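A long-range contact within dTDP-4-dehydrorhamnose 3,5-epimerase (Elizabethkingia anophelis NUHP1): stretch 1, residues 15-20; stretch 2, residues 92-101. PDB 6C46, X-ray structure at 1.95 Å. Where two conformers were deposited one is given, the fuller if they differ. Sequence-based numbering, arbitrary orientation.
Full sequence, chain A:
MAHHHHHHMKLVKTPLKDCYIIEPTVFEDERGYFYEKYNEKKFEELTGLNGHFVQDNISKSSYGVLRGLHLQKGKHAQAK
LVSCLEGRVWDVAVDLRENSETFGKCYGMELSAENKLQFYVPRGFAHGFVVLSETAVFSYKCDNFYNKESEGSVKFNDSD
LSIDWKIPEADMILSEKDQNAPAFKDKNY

Stretch 1 15-20: PLKDCY
Stretch 2 92-101: VAVDLRENSE

The rule of this contact is a tight turn laid against the end of a strand, with one arginine tying the two together. Stretch 2 runs as a strand through residues 92-95, begun earlier in the chain (Ala-93 -121/146, Asp-95 -79/119), then leaves it for a loop that closes in a type I turn from Arg-97 (-82/114) to Ser-100 (-85/139), held by Ser-100 N to Arg-97 O at 2.8 Å. Stretch 1 contributes a type II turn from Leu-16 to Cys-19, closed by Cys-19 N to Leu-16 O at 3.2 Å. No backbone-to-backbone hydrogen bond joins the stretches. The CA atoms of Leu-16 and Asp-95 lie 6.8 Å apart, those of Lys-17 and Ser-100 7.5 Å, and those of Cys-19 and Ala-93 8.5 Å, so the spacing leaves room for side chains. From Leu-16 to Cys-19 the nearest strand partner moves back from Asp-95 to Ala-93, so the turn advances roughly against the strand's direction.

Pro-15 (phi/psi -67/-7, ring C-gamma exo) leads in without touching stretch 2. Leu-16 (-104/132, chi1 m, chi2 t) points toward the strand and is buried. Leu-16 CD1 comes within 3.5 Å of Ala-93 O and 4.3 Å of Ala-93 CB. Ala-93, directed toward stretch 1, carries only a methyl, and Leu-16 CD1 lies close to the strand backbone there; Val-94 points away, as alternation along a strand leads one to expect.

Lys-17 and Asp-18 occupy the central positions of the turn. At -61/133, Lys-17 offers its carbonyl to the guanidinium: Arg-97 NH2 donates to Lys-17 O at 2.8 Å. The Lys-17 side chain (t, t, p, t) extends over the second turn, with Lys-17 CE 3.9 Å from Ser-100 OG and Lys-17 CD 3.8 Å from Glu-101 OE2. The charged ends of Lys-17 and Glu-101 meet through a water, whose O accepts from Lys-17 NZ at 2.8 Å and from Glu-101 N at 2.8 Å and donates to Glu-101 OE2 at 2.9 Å. Glu-101 starts sideways (chi1 p, chi2 t, chi3 -86°), but its end comes nearer.

Asp-18 has the positive phi of a type II turn (72/4); chi1 m and chi2 -51° bring Asp-18 OD2 to 2.8 Å from Arg-97 NH1, a salt bridge with a hydrogen bond at 158°. Both Asp-18 OD2 and Lys-17 O approach the guanidinium at its edge, near its plane, where the N-H groups point.

Arg-97 (m, t, m, chi4 180°) is oriented by its own stretch. Asp-95 (chi1 t, chi2 -11°) accepts Arg-97 NE on Asp-95 OD1 at 3.0 Å and Arg-97 NH2 on Asp-95 OD2 at 2.9 Å, a two-pronged salt bridge. Asp-95 OD1 also accepts from Arg-97 N at 3.0 Å, and Ser-100 OG (chi1 t) donates to Asp-95 OD2 at 2.6 Å.

Cys-19 (-103/121, chi1 t) returns to apolar packing, Cys-19 SG 4.4 Å from Ala-93 CB. Tyr-20 (-130/154) lies beyond reach. In all, 363 Å² is buried, both sides summed.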

# COMPACT_ATOMS: atom_id res chain seq x y z
N PRO A 15 -17.77 -6.28 -15.80
CA PRO A 15 -18.00 -6.71 -17.19
C PRO A 15 -16.73 -7.00 -17.98
O PRO A 15 -16.85 -7.46 -19.12
CB PRO A 15 -18.76 -5.53 -17.81
CG PRO A 15 -19.37 -4.79 -16.64
CD PRO A 15 -18.37 -4.96 -15.53
N LEU A 16 -15.53 -6.73 -17.46
CA LEU A 16 -14.30 -6.98 -18.22
C LEU A 16 -13.63 -8.25 -17.69
O LEU A 16 -13.49 -8.41 -16.48
CB LEU A 16 -13.35 -5.78 -18.15
CG LEU A 16 -13.96 -4.42 -18.55
CD1 LEU A 16 -12.89 -3.33 -18.57
CD2 LEU A 16 -14.66 -4.48 -19.91
N LYS A 17 -13.23 -9.14 -18.60
CA LYS A 17 -12.65 -10.41 -18.16
C LYS A 17 -11.39 -10.17 -17.35
O LYS A 17 -10.50 -9.44 -17.78
CB LYS A 17 -12.30 -11.28 -19.36
CG LYS A 17 -11.87 -12.71 -18.97
CD LYS A 17 -11.53 -13.55 -20.22
CE LYS A 17 -10.28 -13.05 -20.91
NZ LYS A 17 -9.87 -13.94 -22.02
N ASP A 18 -11.29 -10.86 -16.20
CA ASP A 18 -10.14 -10.87 -15.29
C ASP A 18 -10.00 -9.57 -14.52
O ASP A 18 -9.02 -9.41 -13.79
CB ASP A 18 -8.80 -11.13 -15.99
CG ASP A 18 -8.80 -12.44 -16.78
OD1 ASP A 18 -9.16 -13.48 -16.20
OD2 ASP A 18 -8.42 -12.43 -17.97
N CYS A 19 -10.92 -8.64 -14.67
CA CYS A 19 -10.85 -7.36 -13.98
C CYS A 19 -11.82 -7.40 -12.80
O CYS A 19 -13.02 -7.64 -12.99
CB CYS A 19 -11.17 -6.26 -15.01
SG CYS A 19 -11.31 -4.58 -14.41
N TYR A 20 -11.31 -7.20 -11.58
CA TYR A 20 -12.10 -7.43 -10.37
C TYR A 20 -12.04 -6.25 -9.42
O TYR A 20 -11.06 -5.50 -9.38
CB TYR A 20 -11.63 -8.68 -9.58
CG TYR A 20 -11.71 -9.93 -10.41
CD1 TYR A 20 -12.95 -10.53 -10.66
CD2 TYR A 20 -10.57 -10.50 -10.94
CE1 TYR A 20 -13.04 -11.66 -11.45
CE2 TYR A 20 -10.65 -11.63 -11.73
CZ TYR A 20 -11.88 -12.21 -11.98
OH TYR A 20 -11.93 -13.32 -12.77
N VAL A 92 -11.01 4.21 -14.63
CA VAL A 92 -11.51 3.53 -15.84
C VAL A 92 -10.46 2.55 -16.36
O VAL A 92 -9.27 2.88 -16.41
CB VAL A 92 -11.87 4.55 -16.95
CG1 VAL A 92 -12.25 3.83 -18.22
CG2 VAL A 92 -13.02 5.46 -16.50
N ALA A 93 -10.91 1.36 -16.74
CA ALA A 93 -10.07 0.36 -17.38
C ALA A 93 -10.65 -0.00 -18.74
O ALA A 93 -11.87 0.01 -18.91
CB ALA A 93 -9.95 -0.91 -16.51
N VAL A 94 -9.77 -0.31 -19.70
CA VAL A 94 -10.15 -0.70 -21.06
C VAL A 94 -9.40 -1.97 -21.43
O VAL A 94 -8.16 -2.01 -21.36
CB VAL A 94 -9.83 0.39 -22.10
CG1 VAL A 94 -10.32 -0.07 -23.50
CG2 VAL A 94 -10.44 1.71 -21.67
N ASP A 95 -10.12 -3.00 -21.82
CA ASP A 95 -9.51 -4.26 -22.20
C ASP A 95 -8.97 -4.10 -23.62
O ASP A 95 -9.73 -3.82 -24.55
CB ASP A 95 -10.54 -5.39 -22.08
CG ASP A 95 -9.97 -6.77 -22.33
OD1 ASP A 95 -8.82 -6.89 -22.81
OD2 ASP A 95 -10.68 -7.76 -22.01
N LEU A 96 -7.66 -4.26 -23.79
CA LEU A 96 -7.04 -4.15 -25.11
C LEU A 96 -6.44 -5.46 -25.59
O LEU A 96 -5.60 -5.45 -26.51
CB LEU A 96 -5.98 -3.05 -25.11
CG LEU A 96 -6.51 -1.64 -24.79
CD1 LEU A 96 -5.33 -0.67 -24.64
CD2 LEU A 96 -7.49 -1.17 -25.87
N ARG A 97 -6.83 -6.59 -25.00
CA ARG A 97 -6.35 -7.89 -25.45
C ARG A 97 -7.17 -8.33 -26.66
O ARG A 97 -8.36 -8.66 -26.54
CB ARG A 97 -6.45 -8.90 -24.31
CG ARG A 97 -5.62 -8.46 -23.11
CD ARG A 97 -5.95 -9.29 -21.88
NE ARG A 97 -7.37 -9.15 -21.54
CZ ARG A 97 -7.95 -9.76 -20.52
NH1 ARG A 97 -7.24 -10.55 -19.72
NH2 ARG A 97 -9.26 -9.58 -20.30
N GLU A 98 -6.51 -8.42 -27.83
CA GLU A 98 -7.25 -8.67 -29.07
C GLU A 98 -7.97 -10.01 -29.05
O GLU A 98 -8.98 -10.19 -29.74
CB GLU A 98 -6.32 -8.60 -30.29
N ASN A 99 -7.48 -10.95 -28.26
CA ASN A 99 -8.02 -12.29 -28.10
C ASN A 99 -9.10 -12.39 -27.03
O ASN A 99 -9.64 -13.47 -26.81
CB ASN A 99 -6.87 -13.26 -27.74
CG ASN A 99 -5.91 -12.67 -26.69
OD1 ASN A 99 -5.58 -11.48 -26.71
ND2 ASN A 99 -5.44 -13.52 -25.79
N SER A 100 -9.38 -11.31 -26.31
CA SER A 100 -10.32 -11.31 -25.20
C SER A 100 -11.75 -11.11 -25.71
O SER A 100 -11.99 -10.27 -26.57
CB SER A 100 -9.98 -10.20 -24.20
OG SER A 100 -11.04 -10.02 -23.29
N GLU A 101 -12.69 -11.85 -25.13
CA GLU A 101 -14.09 -11.61 -25.47
C GLU A 101 -14.56 -10.22 -25.06
O GLU A 101 -15.60 -9.78 -25.55
CB GLU A 101 -14.99 -12.66 -24.81
CG GLU A 101 -14.86 -12.63 -23.30
CD GLU A 101 -15.28 -13.95 -22.65
OE1 GLU A 101 -16.50 -14.11 -22.40
OE2 GLU A 101 -14.39 -14.81 -22.42
O HOH W 1 -11.96 -14.22 -23.86